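Local coordinates for protein erythrocyte binding antigen 140 (PDB 4GF2) that probably binds a receptor on the surface of host erythrocytes, this chain being the part that carries its two Duffy binding domains, at residues 363-366 / 367-371; 434-437 / 438-442; 444-447 / 448-452; 471-474 / 475-478. The protein carries 3 engineered substitutions. All blocks are in the same frame, centred on the assembly; numbering follows the deposited sequence.

Interaction 1: residues 363-366 / 367-371; sequences DYKE and HLLGA
Lys365 and Leu369, one helical turn apart, meet through their hydrocarbon parts: CG of Lys365 lies 4.0 Å from CD1 of Leu369, and the two side chains cross obliquely. The lysine runs fully extended, so its methylenes lie against the leucine while NZ is carried outward to a weak bond with a bound glycerol. In Leu369, CG stands beside its own backbone N (chi1 -63°), which sets it 3.3 Å from O of Lys365. That same oxygen takes the N-H of Leu369 in a nearly straight bond, N to O 3.0 Å and 171° at the hydrogen. Flanking i to i+4 bonds, such as His367 N to Asp363 O at 2.9 Å, continue the ladder, and Gly370, with no side chain, gives its N-H to O of Glu366.

The polar ends are anchored elsewhere. Arg216 forms salt bridges with both Asp363 and Glu366, Thr284 bonds the other carboxylate oxygen of Glu366, and NE2 of His367 reaches O of Leu350. Leu368 packs on Trp445 and Val453 of helix 435-457, and Leu369 on Val453. With the backbone bonded internally, the helix can be buried, and the shared guanidinium probably offsets the negative charge of the two acids.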
loop_
_atom_site.group_PDB
_atom_site.type_symbol
_atom_site.label_atom_id
_atom_site.label_comp_id
_atom_site.label_asym_id
_atom_site.label_seq_id
_atom_site.Cartn_x
_atom_site.Cartn_y
_atom_site.Cartn_z
ATOM N N ASP A 363 -2.779 0.070 -3.049
ATOM C CA ASP A 363 -4.084 0.635 -3.360
ATOM C C ASP A 363 -5.069 -0.493 -3.609
ATOM O O ASP A 363 -6.216 -0.445 -3.167
ATOM C CB ASP A 363 -4.011 1.541 -4.588
ATOM C CG ASP A 363 -3.287 2.842 -4.314
ATOM O OD1 ASP A 363 -3.126 3.193 -3.127
ATOM O OD2 ASP A 363 -2.886 3.520 -5.284
ATOM N N TYR A 364 -4.617 -1.518 -4.318
ATOM C CA TYR A 364 -5.495 -2.620 -4.666
ATOM C C TYR A 364 -5.924 -3.368 -3.409
ATOM O O TYR A 364 -7.101 -3.684 -3.237
ATOM C CB TYR A 364 -4.809 -3.571 -5.644
ATOM C CG TYR A 364 -5.742 -4.628 -6.169
ATOM C CD1 TYR A 364 -5.907 -5.823 -5.491
ATOM C CD2 TYR A 364 -6.478 -4.421 -7.328
ATOM C CE1 TYR A 364 -6.768 -6.791 -5.957
ATOM C CE2 TYR A 364 -7.345 -5.387 -7.804
ATOM C CZ TYR A 364 -7.483 -6.572 -7.111
ATOM O OH TYR A 364 -8.342 -7.547 -7.564
ATOM N N LYS A 365 -4.967 -3.641 -2.529
ATOM C CA LYS A 365 -5.250 -4.325 -1.275
ATOM C C LYS A 365 -6.241 -3.496 -0.466
ATOM O O LYS A 365 -7.246 -4.004 0.037
ATOM C CB LYS A 365 -3.953 -4.523 -0.489
ATOM C CG LYS A 365 -4.114 -5.264 0.826
ATOM C CD LYS A 365 -2.798 -5.319 1.592
ATOM C CE LYS A 365 -2.954 -6.047 2.921
ATOM N NZ LYS A 365 -1.680 -6.077 3.694
ATOM N N GLU A 366 -5.958 -2.204 -0.366
ATOM C CA GLU A 366 -6.803 -1.289 0.381
ATOM C C GLU A 366 -8.231 -1.296 -0.169
ATOM O O GLU A 366 -9.196 -1.277 0.597
ATOM C CB GLU A 366 -6.198 0.113 0.337
ATOM C CG GLU A 366 -6.942 1.143 1.143
ATOM C CD GLU A 366 -6.207 2.471 1.201
ATOM O OE1 GLU A 366 -4.965 2.476 1.064
ATOM O OE2 GLU A 366 -6.875 3.510 1.382
ATOM N N HIS A 367 -8.369 -1.347 -1.493
ATOM C CA HIS A 367 -9.694 -1.387 -2.100
ATOM C C HIS A 367 -10.427 -2.694 -1.802
ATOM O O HIS A 367 -11.624 -2.692 -1.515
ATOM C CB HIS A 367 -9.616 -1.200 -3.612
ATOM C CG HIS A 367 -10.952 -1.244 -4.285
ATOM N ND1 HIS A 367 -11.622 -0.106 -4.680
ATOM C CD2 HIS A 367 -11.755 -2.286 -4.606
ATOM C CE1 HIS A 367 -12.778 -0.446 -5.225
ATOM N NE2 HIS A 367 -12.883 -1.762 -5.191
ATOM N N LEU A 368 -9.713 -3.809 -1.889
ATOM C CA LEU A 368 -10.330 -5.109 -1.675
ATOM C C LEU A 368 -10.858 -5.226 -0.254
ATOM O O LEU A 368 -11.977 -5.683 -0.029
ATOM C CB LEU A 368 -9.325 -6.224 -1.947
ATOM C CG LEU A 368 -9.851 -7.626 -1.654
ATOM C CD1 LEU A 368 -11.109 -7.880 -2.463
ATOM C CD2 LEU A 368 -8.786 -8.669 -1.955
ATOM N N LEU A 369 -10.047 -4.809 0.707
ATOM C CA LEU A 369 -10.440 -4.871 2.103
ATOM C C LEU A 369 -11.640 -3.963 2.354
ATOM O O LEU A 369 -12.504 -4.276 3.173
ATOM C CB LEU A 369 -9.267 -4.475 2.996
ATOM C CG LEU A 369 -8.054 -5.403 2.898
ATOM C CD1 LEU A 369 -6.862 -4.810 3.631
ATOM C CD2 LEU A 369 -8.390 -6.775 3.452
ATOM N N GLY A 370 -11.690 -2.840 1.647
ATOM C CA GLY A 370 -12.806 -1.921 1.770
ATOM C C GLY A 370 -14.097 -2.590 1.344
ATOM O O GLY A 370 -15.092 -2.592 2.074
ATOM N N ALA A 371 -14.080 -3.171 0.153
ATOM C CA ALA A 371 -15.241 -3.876 -0.360
ATOM C C ALA A 371 -15.659 -4.988 0.601
ATOM O O ALA A 371 -16.847 -5.178 0.868
ATOM C CB ALA A 371 -14.942 -4.443 -1.733
#

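Interaction 2: residues 434-437 / 438-442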
loop_
_atom_site.group_PDB
_atom_site.type_symbol
_atom_site.label_atom_id
_atom_site.label_comp_id
_atom_site.label_asym_id
_atom_site.label_seq_id
_atom_site.Cartn_x
_atom_site.Cartn_y
_atom_site.Cartn_z
ATOM N N ASN A 434 0.360 -14.656 -20.406
ATOM C CA ASN A 434 -0.612 -15.644 -20.861
ATOM C C ASN A 434 -1.575 -16.026 -19.736
ATOM O O ASN A 434 -1.271 -15.841 -18.555
ATOM C CB ASN A 434 0.097 -16.887 -21.402
ATOM C CG ASN A 434 1.103 -17.461 -20.424
ATOM O OD1 ASN A 434 2.227 -16.969 -20.313
ATOM N ND2 ASN A 434 0.710 -18.513 -19.718
ATOM N N GLU A 435 -2.735 -16.559 -20.112
ATOM C CA GLU A 435 -3.791 -16.889 -19.155
ATOM C C GLU A 435 -3.264 -17.552 -17.888
ATOM O O GLU A 435 -3.398 -17.004 -16.796
ATOM C CB GLU A 435 -4.832 -17.809 -19.796
ATOM C CG GLU A 435 -5.867 -17.099 -20.649
ATOM C CD GLU A 435 -7.074 -17.977 -20.945
ATOM O OE1 GLU A 435 -7.301 -18.303 -22.131
ATOM O OE2 GLU A 435 -7.794 -18.339 -19.990
ATOM N N GLU A 436 -2.676 -18.732 -18.033
ATOM C CA GLU A 436 -2.270 -19.516 -16.871
ATOM C C GLU A 436 -1.266 -18.769 -16.000
ATOM O O GLU A 436 -1.323 -18.843 -14.775
ATOM C CB GLU A 436 -1.693 -20.866 -17.299
ATOM C CG GLU A 436 -1.253 -21.725 -16.129
ATOM C CD GLU A 436 -1.117 -23.186 -16.496
ATOM O OE1 GLU A 436 -0.528 -23.483 -17.557
ATOM O OE2 GLU A 436 -1.607 -24.037 -15.723
ATOM N N SER A 437 -0.351 -18.047 -16.634
ATOM C CA SER A 437 0.677 -17.327 -15.899
ATOM C C SER A 437 0.041 -16.275 -14.999
ATOM O O SER A 437 0.407 -16.139 -13.833
ATOM C CB SER A 437 1.660 -16.674 -16.868
ATOM O OG SER A 437 2.692 -16.007 -16.167
ATOM N N LEU A 438 -0.920 -15.535 -15.543
ATOM C CA LEU A 438 -1.606 -14.498 -14.782
ATOM C C LEU A 438 -2.490 -15.097 -13.694
ATOM O O LEU A 438 -2.620 -14.531 -12.608
ATOM C CB LEU A 438 -2.450 -13.628 -15.709
ATOM C CG LEU A 438 -1.668 -12.819 -16.743
ATOM C CD1 LEU A 438 -2.629 -12.043 -17.626
ATOM C CD2 LEU A 438 -0.683 -11.881 -16.067
ATOM N N LYS A 439 -3.107 -16.235 -13.995
ATOM C CA LYS A 439 -3.941 -16.924 -13.020
ATOM C C LYS A 439 -3.107 -17.286 -11.797
ATOM O O LYS A 439 -3.476 -16.966 -10.667
ATOM C CB LYS A 439 -4.550 -18.191 -13.626
ATOM C CG LYS A 439 -5.578 -18.875 -12.725
ATOM C CD LYS A 439 -5.913 -20.289 -13.187
ATOM C CE LYS A 439 -4.713 -21.216 -13.034
ATOM N NZ LYS A 439 -5.110 -22.649 -12.906
ATOM N N ILE A 440 -1.977 -17.947 -12.032
ATOM C CA ILE A 440 -1.116 -18.404 -10.947
ATOM C C ILE A 440 -0.725 -17.249 -10.030
ATOM O O ILE A 440 -0.656 -17.410 -8.813
ATOM C CB ILE A 440 0.156 -19.092 -11.482
ATOM C CG1 ILE A 440 -0.213 -20.375 -12.229
ATOM C CG2 ILE A 440 1.110 -19.426 -10.343
ATOM C CD1 ILE A 440 0.904 -20.927 -13.081
ATOM N N PHE A 441 -0.478 -16.080 -10.610
ATOM C CA PHE A 441 -0.144 -14.912 -9.809
ATOM C C PHE A 441 -1.317 -14.523 -8.918
ATOM O O PHE A 441 -1.168 -14.369 -7.707
ATOM C CB PHE A 441 0.236 -13.729 -10.696
ATOM C CG PHE A 441 0.446 -12.454 -9.933
ATOM C CD1 PHE A 441 1.698 -12.123 -9.443
ATOM C CD2 PHE A 441 -0.610 -11.593 -9.695
ATOM C CE1 PHE A 441 1.893 -10.950 -8.737
ATOM C CE2 PHE A 441 -0.421 -10.416 -8.989
ATOM C CZ PHE A 441 0.831 -10.096 -8.509
ATOM N N ARG A 442 -2.484 -14.361 -9.524
ATOM C CA ARG A 442 -3.676 -13.996 -8.772
ATOM C C ARG A 442 -3.932 -15.019 -7.666
ATOM O O ARG A 442 -4.188 -14.656 -6.519
ATOM C CB ARG A 442 -4.887 -13.891 -9.700
ATOM C CG ARG A 442 -4.796 -12.755 -10.715
ATOM C CD ARG A 442 -6.140 -12.509 -11.387
ATOM N NE ARG A 442 -6.718 -13.754 -11.886
ATOM C CZ ARG A 442 -6.491 -14.263 -13.091
ATOM N NH1 ARG A 442 -5.697 -13.638 -13.955
ATOM N NH2 ARG A 442 -7.062 -15.408 -13.437
HETATM O O HOH W 1 -5.897 -15.564 -16.187
#
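The carbonyl oxygen of Glu435 is gripped by two donors. The backbone N of Lys439 approaches it at 2.9 Å, and a water 2.9 Å from the same O donates a second bond. That water also accepts a bond from NH1 of Arg442, 3.0 Å from its oxygen, and sits at the edge of the guanidinium, in its plane. Over one face of the guanidinium lies CA of Lys439, offset toward the rim and 3.4 Å above the plane. The arginine is thus laid back along its own helix, linked by water to a first-turn carbonyl. A long, flexible side chain suits this reach, since its remaining N-H groups can serve other partners: NH1 also bonds Asn425, and NH2 bonds O of Lys407.

Glu436 and Ile440 pair on another side of the helix. CG of Glu436 touches CD1 of Ile440 at 3.8 Å, aliphatic part against methyl, while the carboxylate extends beyond. With CG1 of Ile440 beside its own backbone N (chi1 -65°), that branch is folded over O of Glu436, 3.2 Å away. The same oxygen accepts the N-H of Ile440 at 3.0 Å. Leu438 packs on Asn428 and Asn425, Phe441 on Asn428 and Leu424.

Asn434 stands at the N-cap position, where asparagine is common, and its backbone O accepts the N-H of Leu438 in a 166° bond. An asparagine at the N-cap position, then i to i+4 bonds and acidic Glu435 and Glu436, whose charge would probably be favourable near the positive end of the helix dipole, make a classic alpha-helix start, here of helix 435-457.

Interaction 3: residues 444-447 / 448-452; sequences KWWD and ENKEN
Just before a kink in helix 435-457, where N of Glu451 and Asn452 lack bonds to the turn before, Trp445 meets Asn449 and Trp446 meets Lys450. Asn449 lays its amide over one face of the Trp445 indole, with ND2 3.3 Å above the ring plane, over its centre, and the two planes 28° apart. The same ND2 donates to O of Trp445, 2.9 Å away at 167°, the acceptor lying in the amide plane. Asparagine suits the place because its short amide can bond that carbonyl while ND2 sits over the ring. CG of Asn449 stands beside its own backbone N (chi1 -71°), which turns the amide back toward the tryptophan.

Over one face of Trp446, CB of Lys450 makes a CH-pi contact, 3.5 Å from the centroid of its five-membered ring. Lys450 runs on extended, alongside Asp447, and NZ forms a weak salt bridge to OD1 of Asp447 at 3.5 Å; its stronger partner is Asp471. The backbone N of Asn449 reaches O of Trp446 at 3.0 Å from above the carbonyl plane, marking the tightened turn.

Both indoles are buried: Trp445 touches helix 361-382, where Tyr364 meets it edge-to-face, and Ile406 of helix 388-407; Trp446 packs against Ala403, Ile406 and Tyr399 of that helix.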
loop_
_atom_site.group_PDB
_atom_site.type_symbol
_atom_site.label_atom_id
_atom_site.label_comp_id
_atom_site.label_asym_id
_atom_site.label_seq_id
_atom_site.Cartn_x
_atom_site.Cartn_y
_atom_site.Cartn_z
ATOM N N LYS A 444 -1.867 -16.983 -6.125
ATOM C CA LYS A 444 -0.889 -16.803 -5.058
ATOM C C LYS A 444 -1.181 -15.534 -4.267
ATOM O O LYS A 444 -1.003 -15.495 -3.049
ATOM C CB LYS A 444 0.528 -16.749 -5.627
ATOM C CG LYS A 444 1.039 -18.084 -6.140
ATOM C CD LYS A 444 2.438 -17.951 -6.722
ATOM C CE LYS A 444 2.992 -19.294 -7.170
ATOM N NZ LYS A 444 4.351 -19.157 -7.758
ATOM N N TRP A 445 -1.634 -14.496 -4.961
ATOM C CA TRP A 445 -1.916 -13.226 -4.313
ATOM C C TRP A 445 -3.065 -13.379 -3.324
ATOM O O TRP A 445 -3.020 -12.838 -2.219
ATOM C CB TRP A 445 -2.258 -12.161 -5.352
ATOM C CG TRP A 445 -2.292 -10.784 -4.783
ATOM C CD1 TRP A 445 -1.257 -9.904 -4.715
ATOM C CD2 TRP A 445 -3.418 -10.127 -4.194
ATOM N NE1 TRP A 445 -1.667 -8.735 -4.123
ATOM C CE2 TRP A 445 -2.992 -8.847 -3.793
ATOM C CE3 TRP A 445 -4.747 -10.496 -3.965
ATOM C CZ2 TRP A 445 -3.843 -7.933 -3.175
ATOM C CZ3 TRP A 445 -5.592 -9.588 -3.353
ATOM C CH2 TRP A 445 -5.137 -8.322 -2.965
ATOM N N TRP A 446 -4.095 -14.118 -3.721
ATOM C CA TRP A 446 -5.226 -14.361 -2.838
ATOM C C TRP A 446 -4.791 -15.133 -1.589
ATOM O O TRP A 446 -5.217 -14.818 -0.480
ATOM C CB TRP A 446 -6.339 -15.122 -3.558
ATOM C CG TRP A 446 -7.419 -15.557 -2.618
ATOM C CD1 TRP A 446 -7.642 -16.819 -2.154
ATOM C CD2 TRP A 446 -8.409 -14.725 -2.001
ATOM N NE1 TRP A 446 -8.715 -16.827 -1.297
ATOM C CE2 TRP A 446 -9.202 -15.551 -1.184
ATOM C CE3 TRP A 446 -8.701 -13.358 -2.063
ATOM C CZ2 TRP A 446 -10.268 -15.062 -0.435
ATOM C CZ3 TRP A 446 -9.763 -12.873 -1.320
ATOM C CH2 TRP A 446 -10.534 -13.721 -0.519
ATOM N N ASP A 447 -3.942 -16.140 -1.768
ATOM C CA ASP A 447 -3.455 -16.929 -0.637
ATOM C C ASP A 447 -2.707 -16.053 0.363
ATOM O O ASP A 447 -2.798 -16.263 1.571
ATOM C CB ASP A 447 -2.553 -18.071 -1.112
ATOM C CG ASP A 447 -3.337 -19.223 -1.719
ATOM O OD1 ASP A 447 -4.560 -19.311 -1.478
ATOM O OD2 ASP A 447 -2.725 -20.049 -2.430
ATOM N N GLU A 448 -1.979 -15.066 -0.145
ATOM C CA GLU A 448 -1.218 -14.161 0.707
ATOM C C GLU A 448 -2.109 -13.139 1.418
ATOM O O GLU A 448 -1.695 -12.542 2.407
ATOM C CB GLU A 448 -0.158 -13.429 -0.118
ATOM C CG GLU A 448 0.892 -14.341 -0.735
ATOM C CD GLU A 448 1.712 -13.647 -1.811
ATOM O OE1 GLU A 448 1.512 -12.432 -2.022
ATOM O OE2 GLU A 448 2.551 -14.316 -2.449
ATOM N N ASN A 449 -3.327 -12.937 0.920
ATOM C CA ASN A 449 -4.208 -11.910 1.481
ATOM C C ASN A 449 -5.547 -12.422 2.009
ATOM O O ASN A 449 -6.275 -11.684 2.672
ATOM C CB ASN A 449 -4.465 -10.814 0.441
ATOM C CG ASN A 449 -3.240 -9.958 0.182
ATOM O OD1 ASN A 449 -2.970 -9.004 0.912
ATOM N ND2 ASN A 449 -2.492 -10.294 -0.862
ATOM N N LYS A 450 -5.869 -13.678 1.729
ATOM C CA LYS A 450 -7.187 -14.216 2.053
ATOM C C LYS A 450 -7.462 -14.232 3.558
ATOM O O LYS A 450 -8.616 -14.228 3.981
ATOM C CB LYS A 450 -7.333 -15.628 1.489
ATOM C CG LYS A 450 -6.375 -16.636 2.098
ATOM C CD LYS A 450 -6.584 -18.017 1.513
ATOM C CE LYS A 450 -5.660 -19.026 2.159
ATOM N NZ LYS A 450 -5.846 -20.381 1.581
ATOM N N GLU A 451 -6.403 -14.258 4.361
ATOM C CA GLU A 451 -6.549 -14.286 5.812
ATOM C C GLU A 451 -7.042 -12.941 6.348
ATOM O O GLU A 451 -8.005 -12.884 7.114
ATOM C CB GLU A 451 -5.222 -14.667 6.475
ATOM C CG GLU A 451 -4.774 -16.090 6.175
ATOM C CD GLU A 451 -3.422 -16.422 6.783
ATOM O OE1 GLU A 451 -2.759 -15.500 7.307
ATOM O OE2 GLU A 451 -3.024 -17.606 6.737
ATOM N N ASN A 452 -6.382 -11.863 5.946
ATOM C CA ASN A 452 -6.817 -10.527 6.333
ATOM C C ASN A 452 -8.232 -10.227 5.845
ATOM O O ASN A 452 -9.010 -9.570 6.535
ATOM C CB ASN A 452 -5.849 -9.471 5.800
ATOM C CG ASN A 452 -4.618 -9.316 6.670
ATOM O OD1 ASN A 452 -4.677 -9.496 7.887
ATOM N ND2 ASN A 452 -3.494 -8.976 6.050
#

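Interaction 4: residues 471-474 / 475-478; sequences DKFQ and KIPQ
Helix 470-475 gives way to loop through i to i+3 bonds: the N-H of Lys475 reaches O of Lys472 at 3.0 Å and that of Ile476 reaches O of Phe473 at 3.1 Å. Each donor comes from above the plane of its carbonyl, and the longer bond from Lys475 N to O of Asp471 is weak, so the last turn is tightened.

Across that turn Asp471 and Lys475 form a salt bridge, OD2 to NZ 3.1 Å, their side chains crossing at a slant. The lysine turns back at its last torsion (chi4 78°), which brings NZ round to the carboxylate. Its CG meanwhile passes 3.5 Å from O of Asp471, so the hydrocarbon part of the chain covers the backbone. A long lysine suits this exposed end, spanning one turn while its charge stays near water.

On another flank Phe473 and Ile476 bring apolar groups close, CD1 to CD1 4.3 Å, a loose contact. CB of Ile476 is nearer the backbone, 3.4 Å from O of Phe473.

Asp471 also holds Lys450 through OD1, its stronger partner, while Gln474 weakly bonds Trp446. Two lysines therefore share one carboxylate, one on each oxygen, which would probably favour its ionised state and offset part of the lysines' charge.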
loop_
_atom_site.group_PDB
_atom_site.type_symbol
_atom_site.label_atom_id
_atom_site.label_comp_id
_atom_site.label_asym_id
_atom_site.label_seq_id
_atom_site.Cartn_x
_atom_site.Cartn_y
_atom_site.Cartn_z
ATOM N N ASP A 471 -11.915 -21.229 4.947
ATOM C CA ASP A 471 -10.905 -21.496 3.931
ATOM C C ASP A 471 -11.288 -22.698 3.073
ATOM O O ASP A 471 -11.218 -22.637 1.846
ATOM C CB ASP A 471 -9.542 -21.734 4.578
ATOM C CG ASP A 471 -8.420 -21.787 3.564
ATOM O OD1 ASP A 471 -8.540 -21.125 2.511
ATOM O OD2 ASP A 471 -7.419 -22.489 3.816
ATOM N N LYS A 472 -11.685 -23.792 3.719
ATOM C CA LYS A 472 -12.145 -24.975 2.997
ATOM C C LYS A 472 -13.358 -24.638 2.141
ATOM O O LYS A 472 -13.473 -25.093 1.003
ATOM C CB LYS A 472 -12.507 -26.104 3.965
ATOM C CG LYS A 472 -11.371 -27.068 4.266
ATOM C CD LYS A 472 -11.844 -28.214 5.153
ATOM C CE LYS A 472 -10.747 -29.244 5.376
ATOM N NZ LYS A 472 -11.209 -30.377 6.225
ATOM N N PHE A 473 -14.267 -23.847 2.697
ATOM C CA PHE A 473 -15.480 -23.471 1.987
ATOM C C PHE A 473 -15.148 -22.737 0.691
ATOM O O PHE A 473 -15.771 -22.971 -0.346
ATOM C CB PHE A 473 -16.364 -22.598 2.876
ATOM C CG PHE A 473 -17.690 -22.263 2.263
ATOM C CD1 PHE A 473 -18.619 -23.257 2.011
ATOM C CD2 PHE A 473 -18.012 -20.953 1.945
ATOM C CE1 PHE A 473 -19.841 -22.953 1.449
ATOM C CE2 PHE A 473 -19.231 -20.642 1.384
ATOM C CZ PHE A 473 -20.150 -21.643 1.135
ATOM N N GLN A 474 -14.153 -21.859 0.755
ATOM C CA GLN A 474 -13.749 -21.073 -0.404
ATOM C C GLN A 474 -13.158 -21.953 -1.503
ATOM O O GLN A 474 -13.168 -21.580 -2.676
ATOM C CB GLN A 474 -12.738 -20.002 0.016
ATOM C CG GLN A 474 -12.178 -19.182 -1.135
ATOM C CD GLN A 474 -10.740 -19.542 -1.464
ATOM O OE1 GLN A 474 -9.929 -19.792 -0.567
ATOM N NE2 GLN A 474 -10.414 -19.570 -2.754
ATOM N N LYS A 475 -12.648 -23.119 -1.123
ATOM C CA LYS A 475 -12.049 -24.037 -2.089
ATOM C C LYS A 475 -13.097 -24.853 -2.848
ATOM O O LYS A 475 -12.777 -25.503 -3.842
ATOM C CB LYS A 475 -11.065 -24.985 -1.394
ATOM C CG LYS A 475 -9.821 -24.304 -0.846
ATOM C CD LYS A 475 -8.688 -25.302 -0.656
ATOM C CE LYS A 475 -7.423 -24.636 -0.130
ATOM N NZ LYS A 475 -7.488 -24.359 1.331
ATOM N N ILE A 476 -14.342 -24.820 -2.383
ATOM C CA ILE A 476 -15.418 -25.565 -3.029
ATOM C C ILE A 476 -15.899 -24.850 -4.287
ATOM O O ILE A 476 -16.190 -23.654 -4.246
ATOM C CB ILE A 476 -16.617 -25.745 -2.084
ATOM C CG1 ILE A 476 -16.236 -26.662 -0.921
ATOM C CG2 ILE A 476 -17.811 -26.322 -2.837
ATOM C CD1 ILE A 476 -17.352 -26.886 0.071
ATOM N N PRO A 477 -15.990 -25.581 -5.410
ATOM C CA PRO A 477 -16.491 -24.995 -6.654
ATOM C C PRO A 477 -17.676 -24.069 -6.414
ATOM O O PRO A 477 -18.643 -24.438 -5.745
ATOM C CB PRO A 477 -16.908 -26.220 -7.465
ATOM C CG PRO A 477 -15.936 -27.264 -7.047
ATOM C CD PRO A 477 -15.639 -27.001 -5.584
ATOM N N GLN A 478 -17.578 -22.861 -6.954
ATOM C CA GLN A 478 -18.573 -21.823 -6.730
ATOM C C GLN A 478 -20.000 -22.329 -6.952
ATOM O O GLN A 478 -20.861 -22.160 -6.092
ATOM C CB GLN A 478 -18.284 -20.639 -7.650
ATOM C CG GLN A 478 -19.136 -19.420 -7.391
ATOM C CD GLN A 478 -18.675 -18.230 -8.202
ATOM O OE1 GLN A 478 -18.411 -18.349 -9.398
ATOM N NE2 GLN A 478 -18.554 -17.078 -7.552
#

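In the fold
All four contacts lie within the second Duffy binding domain and follow in series along the chain; none closes a long loop, and none nests or crosses. Interaction 1 is a turn of helix 361-382. Interactions 2 and 3 adjoin on helix 435-457, the first at its start and the second at its kink, their centres 15 Å apart. Interaction 4 ends the short helix 470-475 that follows. Interaction 3 joins the set: it packs on interaction 1 through Leu368 and Tyr364 against Trp445, and meets interaction 4 through Lys450 and Asp471. Helices 361-382, 435-457 and 470-475 are thereby tied together, while interaction 2 touches neither interaction 1 nor interaction 4.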